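Local coordinates for protein uncharacterized HTH-type transcriptional regulator YybR (Bacillus subtilis, PDB 4A5N) that acts as a MarR/DUF24-type redox regulator of transcription, an activator that probably binds DNA through its winged helix-turn-helix fold, at the interface of chains A and B. Numbering follows the deposited sequence. Chains: chain A/B, Uncharacterized hth-type transcriptional regulator YYBR.

Contact 1: the interface of chains A and B. Residues chain A 18, 22; chain B 104, 107-108, 111-112, 115.
Water 1 joins the two chains and is held by three atoms of two groups, the backbone carbonyl oxygen of A:Phe18 and both terminal nitrogens of the B:Arg115 guanidinium. It lies 2.7 Å from A:Phe18 O and 2.8 Å from B:Arg115 NH2. In this HxlR-type (MarR/DUF24) helix-turn-helix regulator, helix 15-23 of chain A here meets the terminal helix 94-115 of chain B, forming part of the two-fold subunit interface that probably holds the dimer. The extended B:Arg115 chain (chi3 175°) carries its guanidinium back toward A:Phe18, and the water lies at the edge of that group, in its plane. The same water also sits over the centre of the A:Phe18 ring, 3.3 Å above it. On the opposite ring face comes B:Arg108, whose chain bends at chi3 (-77°) to bring the guanidinium there. A:Phe18 CD1 stands 3.4 Å above the guanidinium plane, offset toward its rim, and the two planes diverge by 38°, a tilted and partial overlap. At the far end of the ring, B:Glu112 presents its carboxylate nearly perpendicular to the aromatic plane: OE1 lies in that plane at the edge, while OE2 is 3.3 Å from CZ. Within chain B, B:Arg115 NH1 and B:Glu112 OE1 form a salt bridge of 3.5 Å, which probably helps to position both groups around the ring. B:Leu111 supplies the apolar side, its CB 3.8 Å from A:Phe18 CZ. Its CD1 methyl is modelled too close to the ring and tightly against A:Val22 CG2, so the exact spacing there is doubtful. Behind it, CD2 of B:Leu111 backs one face of the B:Arg115 guanidinium.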
ATOM      1  N   PHE A  18      -7.101   1.823  -5.603  1.00 30.01           N
ATOM      2  CA  PHE A  18      -8.286   1.484  -4.798  1.00 30.46           C
ATOM      3  C   PHE A  18      -7.939   0.619  -3.580  1.00 29.46           C
ATOM      4  O   PHE A  18      -8.350   0.894  -2.452  1.00 30.25           O
ATOM      5  CB  PHE A  18      -9.304   0.773  -5.681  1.00 32.85           C
ATOM      6  CG  PHE A  18     -10.663   0.685  -5.079  1.00 35.04           C
ATOM      7  CD1 PHE A  18     -11.514   1.778  -5.127  1.00 39.32           C
ATOM      8  CD2 PHE A  18     -11.084  -0.478  -4.459  1.00 35.69           C
ATOM      9  CE1 PHE A  18     -12.788   1.712  -4.559  1.00 40.52           C
ATOM     10  CE2 PHE A  18     -12.339  -0.559  -3.887  1.00 37.32           C
ATOM     11  CZ  PHE A  18     -13.199   0.539  -3.944  1.00 40.07           C
ATOM     12  N   VAL A  22      -7.450   1.264   0.987  1.00 32.32           N
ATOM     13  CA  VAL A  22      -8.042   0.470   2.048  1.00 31.44           C
ATOM     14  C   VAL A  22      -7.000   0.074   3.090  1.00 31.74           C
ATOM     15  O   VAL A  22      -7.256   0.136   4.300  1.00 29.53           O
ATOM     16  CB  VAL A  22      -8.727  -0.784   1.473  1.00 29.85           C
ATOM     17  CG1 VAL A  22      -9.159  -1.724   2.580  1.00 27.53           C
ATOM     18  CG2 VAL A  22      -9.892  -0.353   0.578  1.00 30.00           C
TER
ATOM     19  N   GLY B 104      -8.710  -5.177  -6.018  1.00 25.13           N
ATOM     20  CA  GLY B 104      -9.416  -3.908  -6.211  1.00 25.66           C
ATOM     21  C   GLY B 104     -10.529  -4.012  -7.231  1.00 27.43           C
ATOM     22  O   GLY B 104     -11.615  -3.395  -7.073  1.00 28.33           O
ATOM     23  N   ASN B 107     -13.429  -6.214  -5.737  1.00 27.69           N
ATOM     24  CA  ASN B 107     -14.059  -5.798  -4.501  1.00 28.15           C
ATOM     25  C   ASN B 107     -14.607  -4.404  -4.501  1.00 29.40           C
ATOM     26  O   ASN B 107     -15.117  -3.963  -3.485  1.00 30.87           O
ATOM     27  CB  ASN B 107     -13.123  -6.070  -3.319  1.00 27.73           C
ATOM     28  CG  ASN B 107     -12.984  -7.559  -3.071  1.00 28.21           C
ATOM     29  OD1 ASN B 107     -13.976  -8.215  -2.756  1.00 27.74           O
ATOM     30  ND2 ASN B 107     -11.783  -8.122  -3.302  1.00 27.97           N
ATOM     31  N   ARG B 108     -14.556  -3.751  -5.660  1.00 29.31           N
ATOM     32  CA  ARG B 108     -14.936  -2.368  -5.770  1.00 32.37           C
ATOM     33  C   ARG B 108     -16.394  -2.213  -5.327  1.00 32.20           C
ATOM     34  O   ARG B 108     -16.696  -1.343  -4.510  1.00 33.66           O
ATOM     35  CB  ARG B 108     -14.748  -1.891  -7.192  1.00 35.90           C
ATOM     36  CG  ARG B 108     -15.116  -0.433  -7.427  1.00 41.25           C
ATOM     37  CD  ARG B 108     -14.626   0.039  -8.795  1.00 45.54           C
ATOM     38  NE  ARG B 108     -13.179   0.328  -8.835  1.00 49.67           N
ATOM     39  CZ  ARG B 108     -12.600   1.527  -8.597  1.00 51.23           C
ATOM     40  NH1 ARG B 108     -13.334   2.595  -8.248  1.00 55.07           N
ATOM     41  NH2 ARG B 108     -11.276   1.654  -8.687  1.00 47.25           N
ATOM     42  N   LEU B 111     -16.806  -2.902  -1.399  1.00 33.70           N
ATOM     43  CA  LEU B 111     -16.251  -1.797  -0.621  1.00 36.80           C
ATOM     44  C   LEU B 111     -17.203  -0.613  -0.664  1.00 39.89           C
ATOM     45  O   LEU B 111     -17.386   0.089   0.345  1.00 43.20           O
ATOM     46  CB  LEU B 111     -14.892  -1.400  -1.152  1.00 37.71           C
ATOM     47  CG  LEU B 111     -13.787  -1.790  -0.196  1.00 39.91           C
ATOM     48  CD1 LEU B 111     -12.449  -1.588  -0.902  1.00 42.71           C
ATOM     49  CD2 LEU B 111     -13.865  -0.953   1.075  1.00 42.26           C
ATOM     50  N   GLU B 112     -17.830  -0.411  -1.816  0.70 39.87           N
ATOM     51  CA  GLU B 112     -18.810   0.664  -1.965  0.70 43.88           C
ATOM     52  C   GLU B 112     -20.042   0.437  -1.067  0.70 44.07           C
ATOM     53  O   GLU B 112     -20.601   1.405  -0.543  0.70 46.83           O
ATOM     54  CB  GLU B 112     -19.197   0.830  -3.450  0.70 45.54           C
ATOM     55  CG  GLU B 112     -18.459   1.929  -4.233  0.70 48.96           C
ATOM     56  CD  GLU B 112     -16.944   1.923  -4.072  0.70 47.77           C
ATOM     57  OE1 GLU B 112     -16.438   2.530  -3.092  0.70 50.13           O
ATOM     58  OE2 GLU B 112     -16.252   1.368  -4.957  0.70 46.40           O
ATOM     59  N   ARG B 115     -19.041   1.275   2.560  1.00 48.38           N
ATOM     60  CA  ARG B 115     -18.937   2.735   2.652  1.00 55.07           C
ATOM     61  C   ARG B 115     -20.321   3.417   2.568  1.00 58.05           C
ATOM     62  O   ARG B 115     -20.529   4.462   3.190  1.00 62.76           O
ATOM     63  CB  ARG B 115     -17.976   3.265   1.581  1.00 54.93           C
ATOM     64  CG  ARG B 115     -16.520   2.998   1.908  1.00 56.01           C
ATOM     65  CD  ARG B 115     -15.644   2.935   0.668  1.00 55.24           C
ATOM     66  NE  ARG B 115     -14.228   2.792   1.020  1.00 57.76           N
ATOM     67  CZ  ARG B 115     -13.223   2.660   0.148  1.00 55.92           C
ATOM     68  NH1 ARG B 115     -13.461   2.620  -1.165  1.00 54.97           N
ATOM     69  NH2 ARG B 115     -11.967   2.559   0.594  1.00 55.51           N
TER
HETATM   70  O   HOH W   1     -10.729   2.088  -1.829  1.00 42.57           O

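Contact 2: the interface of chains A and B. Residues chain A 100-101, 104-105; chain B 15-16, 18-19.
Hydroxyl OG1 of B:Thr19 donates a hydrogen bond to the backbone carbonyl A:Met100 O at 2.8 Å, linking the first helix of chain B (15-23) to the terminal helix of chain A (94-114). The donor meets this carbonyl at a C=O...OG1 angle of 130° and lies 35° off the carbonyl plane, an oblique approach to an oxygen of the helix backbone. B:Thr19 OG1 also hydrogen-bonds to B:Pro15 O of its own helix at 3.1 Å, so its one hydrogen is probably shared between two carbonyls. A:Gly104 N lies 3.2 Å from B:Thr19 OG1 but already points to A:Met100 O within its helix, so any hydrogen bond to the hydroxyl is at most weak and shared. With chi1 at -55°, OG1 stands beside its own backbone N while CG2 is turned toward the A:Met100 side chain. A valine here would probably leave the A:Met100 carbonyl without its mate from the other chain and the B:Pro15 carbonyl without the hydroxyl.

Apolar contacts flank this polar centre. B:Pro15 lies alongside both A:Lys101 and A:Glu105, its CG 3.8 Å from A:Lys101 CG, while its CB approaches A:Glu105 CG. The CG2 branch of B:Val16 packs on A:Lys101 CB at 3.6 Å, and its CG1 branch points to the A:Met100 methyl. Without a side chain, A:Gly104 leaves room for the B:Pro15 carbonyl; B:Phe18 CD2 touches A:Gly104 CA more loosely, at 4.0 Å.

An intrachain ionic pair completes the patch: A:Lys101 NZ reaches A:Glu105 OE2 at 3.1 Å from above the carboxylate plane, probably steadying the two aliphatic stems on which the proline ring rests. The site thus packs helix against helix, probably helping to hold the dimer together.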
ATOM      1  N   MET A 100       3.470  -8.552   1.324  1.00 22.09           N
ATOM      2  CA  MET A 100       4.208  -7.334   1.593  1.00 24.84           C
ATOM      3  C   MET A 100       5.107  -7.443   2.795  1.00 25.92           C
ATOM      4  O   MET A 100       6.254  -7.014   2.761  1.00 28.69           O
ATOM      5  CB  MET A 100       3.199  -6.191   1.811  1.00 23.77           C
ATOM      6  CG  MET A 100       2.492  -5.756   0.558  1.00 25.28           C
ATOM      7  SD  MET A 100       1.567  -4.199   0.884  1.00 29.60           S
ATOM      8  CE  MET A 100       0.396  -4.715   2.064  1.00 29.82           C
ATOM      9  N   LYS A 101       4.631  -8.083   3.852  1.00 25.83           N
ATOM     10  CA  LYS A 101       5.503  -8.388   4.970  1.00 27.65           C
ATOM     11  C   LYS A 101       6.745  -9.178   4.517  1.00 28.92           C
ATOM     12  O   LYS A 101       7.900  -8.817   4.854  1.00 28.83           O
ATOM     13  CB  LYS A 101       4.735  -9.121   6.077  1.00 29.60           C
ATOM     14  CG  LYS A 101       5.617  -9.567   7.226  1.00 32.27           C
ATOM     15  CD  LYS A 101       4.822 -10.063   8.418  1.00 36.35           C
ATOM     16  CE  LYS A 101       5.040 -11.547   8.620  1.00 37.94           C
ATOM     17  NZ  LYS A 101       6.344 -11.716   9.322  1.00 39.87           N
ATOM     18  N   GLY A 104       9.136  -7.053   2.341  1.00 27.93           N
ATOM     19  CA  GLY A 104       9.833  -6.072   3.163  1.00 29.76           C
ATOM     20  C   GLY A 104      10.943  -6.707   3.998  1.00 32.17           C
ATOM     21  O   GLY A 104      12.032  -6.150   4.092  1.00 35.42           O
ATOM     22  N   GLU A 105      10.675  -7.861   4.604  1.00 32.23           N
ATOM     23  CA  GLU A 105      11.715  -8.615   5.323  1.00 36.86           C
ATOM     24  C   GLU A 105      12.831  -9.052   4.391  1.00 36.40           C
ATOM     25  O   GLU A 105      14.003  -8.855   4.709  1.00 37.64           O
ATOM     26  CB  GLU A 105      11.134  -9.858   5.980  1.00 39.68           C
ATOM     27  CG  GLU A 105      10.192  -9.566   7.132  1.00 41.44           C
ATOM     28  CD  GLU A 105       9.502 -10.800   7.645  1.00 43.23           C
ATOM     29  OE1 GLU A 105       9.171 -11.722   6.859  1.00 49.31           O
ATOM     30  OE2 GLU A 105       9.240 -10.835   8.837  1.00 48.82           O
TER
ATOM     31  N   PRO B  15       7.855  -4.511   8.568  1.00 33.69           N
ATOM     32  CA  PRO B  15       8.136  -4.811   7.143  1.00 31.73           C
ATOM     33  C   PRO B  15       6.964  -4.563   6.176  1.00 30.32           C
ATOM     34  O   PRO B  15       7.213  -4.281   5.001  1.00 29.37           O
ATOM     35  CB  PRO B  15       8.595  -6.271   7.161  1.00 33.25           C
ATOM     36  CG  PRO B  15       8.033  -6.848   8.411  1.00 35.26           C
ATOM     37  CD  PRO B  15       7.793  -5.728   9.396  1.00 36.15           C
ATOM     38  N   VAL B  16       5.716  -4.620   6.671  1.00 28.03           N
ATOM     39  CA  VAL B  16       4.531  -4.271   5.867  1.00 28.31           C
ATOM     40  C   VAL B  16       4.537  -2.775   5.520  1.00 28.94           C
ATOM     41  O   VAL B  16       4.391  -2.380   4.339  1.00 28.33           O
ATOM     42  CB  VAL B  16       3.229  -4.594   6.613  1.00 29.98           C
ATOM     43  CG1 VAL B  16       2.024  -4.229   5.761  1.00 29.76           C
ATOM     44  CG2 VAL B  16       3.145  -6.067   6.963  1.00 30.00           C
ATOM     45  N   PHE B  18       7.203  -0.940   5.572  1.00 33.64           N
ATOM     46  CA  PHE B  18       8.428  -0.749   4.763  1.00 33.70           C
ATOM     47  C   PHE B  18       8.089  -0.945   3.263  1.00 31.92           C
ATOM     48  O   PHE B  18       8.467  -0.125   2.404  1.00 32.04           O
ATOM     49  CB  PHE B  18       9.518  -1.726   5.248  1.00 36.46           C
ATOM     50  CG  PHE B  18      10.831  -1.556   4.563  1.00 41.78           C
ATOM     51  CD1 PHE B  18      11.779  -0.673   5.062  1.00 47.60           C
ATOM     52  CD2 PHE B  18      11.125  -2.270   3.409  1.00 43.61           C
ATOM     53  CE1 PHE B  18      12.999  -0.496   4.425  1.00 50.17           C
ATOM     54  CE2 PHE B  18      12.331  -2.092   2.762  1.00 46.51           C
ATOM     55  CZ  PHE B  18      13.273  -1.213   3.276  1.00 50.03           C
ATOM     56  N   THR B  19       7.326  -1.998   2.962  1.00 28.56           N
ATOM     57  CA  THR B  19       6.894  -2.224   1.594  1.00 28.63           C
ATOM     58  C   THR B  19       5.944  -1.156   1.070  1.00 30.64           C
ATOM     59  O   THR B  19       6.097  -0.699  -0.062  1.00 32.14           O
ATOM     60  CB  THR B  19       6.280  -3.603   1.429  1.00 27.61           C
ATOM     61  OG1 THR B  19       7.233  -4.563   1.882  1.00 26.35           O
ATOM     62  CG2 THR B  19       5.928  -3.857  -0.016  1.00 28.81           C
TER

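Contact 1 and contact 2 have C-alpha centres about 22 Å apart and use the same two elements with the chains exchanged: helix 15-23 of A on the terminal helix of B in contact 1, and the reverse in contact 2. Position 18 of the first helix and Gly104 of the terminal helix take part in both. Two-fold symmetry gives each patch a twin, so the two sample different stretches of one repeated helix pairing, contact 1 extending further toward the C-terminal end. Such reciprocal packing suits a MarR-type dimer and would probably couple movements of the first helix to the subunit arrangement.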